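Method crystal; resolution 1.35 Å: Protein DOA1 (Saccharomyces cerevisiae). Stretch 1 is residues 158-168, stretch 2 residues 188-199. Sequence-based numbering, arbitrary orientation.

Stretch 1 (158-168) FLTASADKTIK
Stretch 2, residues 188-199: RHLAVVDDGHFI

Each stretch is a β-hairpin, and the two meet mainly through apolar side chains, with Leu 190 CD1 also resting against the stretch 1 backbone, 3.5 Å from Leu 159 O and 3.7 Å from Ala 161 N; no hydrogen bond crosses between them, and 354 Å² is buried, both sides summed. Strands 158-162 and 188-194 run nearly antiparallel (159°), their axes approaching to 6.5 Å; the nearest CA atoms, Ala 161 CA and Arg 188 CA, are 6.2 Å apart.

Phe 158 (phi/psi -134/156) points its CA-to-CB bond away. Extended alternation then turns Leu 159 (-131/133; chi1 t, chi2 p) toward stretch 2. Its CD2 lies over one face of the Phe 198 ring, 3.9 Å from the centroid and 27° off the normal, a CH-pi contact, with CD2 3.5 Å from Phe 198 CG. Leu 159 CG meets Leu 190 CD1 at 3.8 Å, so one branched residue touches both large partners; Val 192 CG2 stands farther off, 4.5 Å from Leu 159 CD2. Phe 198 adopts chi1 p, chi2 83°; Leu 190 is m, t.

Thr 160 (-128/152) points away, and its backbone pairs within the hairpin: Thr 160 N to Lys 168 O and Lys 168 N to Thr 160 O, both 2.9 Å. Ala 161 (-127/137) points toward; its small CB packs 3.7 Å from Leu 190 CG, allowing close approach.

Ser 162 to Lys 165 form a type I turn beyond the contact, with Lys 165 N bonded to Ser 162 O at 3.1 Å. Asp 164 N bonds Ser 162 OG (3.0 Å), and Thr 166 OG1 bonds Asp 164 OD1 (2.7 Å).

The chain returns with Ile 167 (-114/135; chi1 m, chi2 138°) pointing toward. Its CG2 lies 4.1 Å from Leu 190 CD2 and its CD1 3.8 Å from Phe 198 CE1, adding buried hydrocarbon beside Leu 159. Lys 168 (-122/137) points away.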

# COMPACT_ATOMS: atom_id res chain seq x y z
N PHE A 158 12.19 -3.08 10.99
CA PHE A 158 11.56 -2.82 9.71
C PHE A 158 11.52 -4.11 8.93
O PHE A 158 12.35 -5.02 9.15
CB PHE A 158 12.34 -1.75 8.93
CG PHE A 158 12.70 -0.56 9.79
CD1 PHE A 158 11.72 0.28 10.23
CD2 PHE A 158 14.00 -0.34 10.20
CE1 PHE A 158 12.01 1.35 11.05
CE2 PHE A 158 14.30 0.71 11.03
CZ PHE A 158 13.31 1.57 11.45
N LEU A 159 10.59 -4.19 8.00
CA LEU A 159 10.42 -5.38 7.17
C LEU A 159 10.33 -4.96 5.70
O LEU A 159 9.63 -4.02 5.36
CB LEU A 159 9.13 -6.10 7.56
CG LEU A 159 9.00 -7.56 7.14
CD1 LEU A 159 9.98 -8.48 7.87
CD2 LEU A 159 7.56 -8.02 7.38
N THR A 160 11.08 -5.64 4.83
CA THR A 160 11.11 -5.32 3.42
C THR A 160 10.83 -6.57 2.59
O THR A 160 11.16 -7.70 2.99
CB THR A 160 12.51 -4.75 3.04
OG1 THR A 160 13.53 -5.68 3.42
CG2 THR A 160 12.76 -3.40 3.75
N ALA A 161 10.28 -6.34 1.41
CA ALA A 161 9.92 -7.36 0.45
C ALA A 161 10.54 -7.02 -0.89
O ALA A 161 10.47 -5.87 -1.34
CB ALA A 161 8.42 -7.38 0.27
N SER A 162 11.10 -8.03 -1.55
CA SER A 162 11.90 -7.79 -2.75
C SER A 162 11.67 -8.73 -3.91
O SER A 162 11.27 -9.90 -3.76
CB SER A 162 13.38 -7.75 -2.34
OG SER A 162 14.28 -7.65 -3.41
N ALA A 163 11.99 -8.23 -5.11
CA ALA A 163 12.06 -9.03 -6.32
C ALA A 163 13.14 -10.10 -6.23
O ALA A 163 13.18 -11.01 -7.08
CB ALA A 163 12.30 -8.12 -7.55
N ASP A 164 14.01 -10.02 -5.22
CA ASP A 164 15.02 -11.06 -5.05
C ASP A 164 14.45 -12.31 -4.36
O ASP A 164 15.17 -13.25 -4.07
CB ASP A 164 16.30 -10.52 -4.36
CG ASP A 164 16.11 -10.20 -2.88
OD1 ASP A 164 15.07 -10.52 -2.29
OD2 ASP A 164 17.04 -9.59 -2.30
N LYS A 165 13.14 -12.31 -4.17
CA LYS A 165 12.38 -13.45 -3.65
C LYS A 165 12.51 -13.63 -2.14
O LYS A 165 12.20 -14.68 -1.61
CB LYS A 165 12.69 -14.75 -4.40
CG LYS A 165 12.58 -14.59 -5.90
CD LYS A 165 12.74 -15.91 -6.63
CE LYS A 165 14.17 -16.41 -6.54
NZ LYS A 165 14.40 -17.73 -7.26
N THR A 166 12.97 -12.59 -1.45
CA THR A 166 13.12 -12.66 0.00
C THR A 166 12.40 -11.51 0.69
O THR A 166 12.10 -10.46 0.08
CB THR A 166 14.60 -12.62 0.47
OG1 THR A 166 15.10 -11.28 0.33
CG2 THR A 166 15.49 -13.64 -0.28
N ILE A 167 12.12 -11.74 1.97
CA ILE A 167 11.63 -10.75 2.93
C ILE A 167 12.77 -10.59 3.94
O ILE A 167 13.34 -11.60 4.34
CB ILE A 167 10.34 -11.23 3.61
CG1 ILE A 167 9.24 -11.34 2.55
CG2 ILE A 167 9.91 -10.27 4.69
CD1 ILE A 167 8.41 -12.54 2.67
N LYS A 168 13.11 -9.36 4.32
CA LYS A 168 14.15 -9.15 5.31
C LYS A 168 13.60 -8.36 6.47
O LYS A 168 12.88 -7.37 6.26
CB LYS A 168 15.36 -8.44 4.71
CG LYS A 168 16.19 -9.34 3.80
CD LYS A 168 17.28 -8.60 3.02
CE LYS A 168 17.99 -9.54 2.03
NZ LYS A 168 18.81 -10.57 2.71
N ARG A 188 5.82 -8.86 -3.31
CA ARG A 188 5.27 -7.58 -3.71
C ARG A 188 4.77 -6.72 -2.56
O ARG A 188 4.75 -5.48 -2.65
CB ARG A 188 4.10 -7.81 -4.67
CG ARG A 188 4.48 -8.38 -6.03
CD ARG A 188 5.32 -7.44 -6.81
NE ARG A 188 4.65 -6.21 -7.29
CZ ARG A 188 4.38 -5.93 -8.56
NH1 ARG A 188 4.64 -6.83 -9.54
NH2 ARG A 188 3.84 -4.75 -8.87
N HIS A 189 4.32 -7.34 -1.48
CA HIS A 189 3.73 -6.53 -0.42
C HIS A 189 3.70 -7.23 0.92
O HIS A 189 3.77 -8.46 1.00
CB HIS A 189 2.30 -6.06 -0.81
CG HIS A 189 2.04 -4.63 -0.43
ND1 HIS A 189 2.65 -3.57 -1.06
CD2 HIS A 189 1.26 -4.09 0.54
CE1 HIS A 189 2.26 -2.45 -0.50
NE2 HIS A 189 1.42 -2.73 0.48
N LEU A 190 3.58 -6.42 1.96
CA LEU A 190 3.63 -6.86 3.33
C LEU A 190 2.55 -6.20 4.17
O LEU A 190 2.22 -5.03 3.95
CB LEU A 190 4.99 -6.52 3.94
CG LEU A 190 6.27 -7.05 3.29
CD1 LEU A 190 7.48 -6.34 3.86
CD2 LEU A 190 6.35 -8.55 3.53
N ALA A 191 2.04 -6.90 5.17
CA ALA A 191 1.26 -6.28 6.24
C ALA A 191 1.71 -6.89 7.57
O ALA A 191 1.82 -8.13 7.68
CB ALA A 191 -0.23 -6.49 6.06
N VAL A 192 2.12 -6.04 8.49
CA VAL A 192 2.52 -6.49 9.82
C VAL A 192 1.28 -6.71 10.71
O VAL A 192 0.48 -5.81 10.93
CB VAL A 192 3.51 -5.49 10.45
CG1 VAL A 192 3.89 -5.93 11.88
CG2 VAL A 192 4.71 -5.30 9.53
N VAL A 193 1.11 -7.93 11.19
CA VAL A 193 0.00 -8.23 12.08
C VAL A 193 0.33 -7.75 13.51
O VAL A 193 -0.43 -7.01 14.15
CB VAL A 193 -0.29 -9.73 12.06
CG1 VAL A 193 -1.39 -10.10 13.06
CG2 VAL A 193 -0.67 -10.18 10.66
N ASP A 194 1.50 -8.13 13.98
CA ASP A 194 2.03 -7.71 15.27
C ASP A 194 3.51 -8.00 15.25
O ASP A 194 4.08 -8.40 14.21
CB ASP A 194 1.31 -8.43 16.42
CG ASP A 194 1.36 -9.94 16.31
OD1 ASP A 194 2.37 -10.51 15.81
OD2 ASP A 194 0.37 -10.58 16.73
N ASP A 195 4.18 -7.80 16.39
CA ASP A 195 5.65 -7.93 16.44
C ASP A 195 6.11 -9.33 16.04
O ASP A 195 7.27 -9.53 15.70
CB ASP A 195 6.17 -7.63 17.84
CG ASP A 195 6.18 -6.14 18.14
OD1 ASP A 195 5.73 -5.35 17.31
OD2 ASP A 195 6.64 -5.77 19.24
N GLY A 196 5.20 -10.30 16.09
CA GLY A 196 5.57 -11.69 15.88
C GLY A 196 5.04 -12.33 14.62
O GLY A 196 5.29 -13.51 14.39
N HIS A 197 4.32 -11.58 13.80
CA HIS A 197 3.70 -12.15 12.62
C HIS A 197 3.53 -11.11 11.52
O HIS A 197 3.22 -9.95 11.79
CB HIS A 197 2.31 -12.70 12.97
CG HIS A 197 2.33 -13.68 14.09
ND1 HIS A 197 2.31 -13.30 15.40
CD2 HIS A 197 2.39 -15.03 14.08
CE1 HIS A 197 2.36 -14.38 16.17
NE2 HIS A 197 2.41 -15.44 15.39
N PHE A 198 3.71 -11.55 10.27
CA PHE A 198 3.41 -10.74 9.11
C PHE A 198 2.71 -11.55 8.05
O PHE A 198 2.73 -12.78 8.08
CB PHE A 198 4.69 -10.05 8.58
CG PHE A 198 5.69 -10.97 7.92
CD1 PHE A 198 5.54 -11.35 6.58
CD2 PHE A 198 6.80 -11.43 8.62
CE1 PHE A 198 6.48 -12.19 5.97
CE2 PHE A 198 7.73 -12.30 8.01
CZ PHE A 198 7.59 -12.66 6.69
N ILE A 199 2.05 -10.85 7.12
CA ILE A 199 1.57 -11.48 5.90
C ILE A 199 2.33 -10.90 4.73
O ILE A 199 2.68 -9.72 4.72
CB ILE A 199 0.06 -11.37 5.70
CG1 ILE A 199 -0.38 -9.92 5.71
CG2 ILE A 199 -0.65 -12.08 6.85
CD1 ILE A 199 -1.82 -9.74 5.17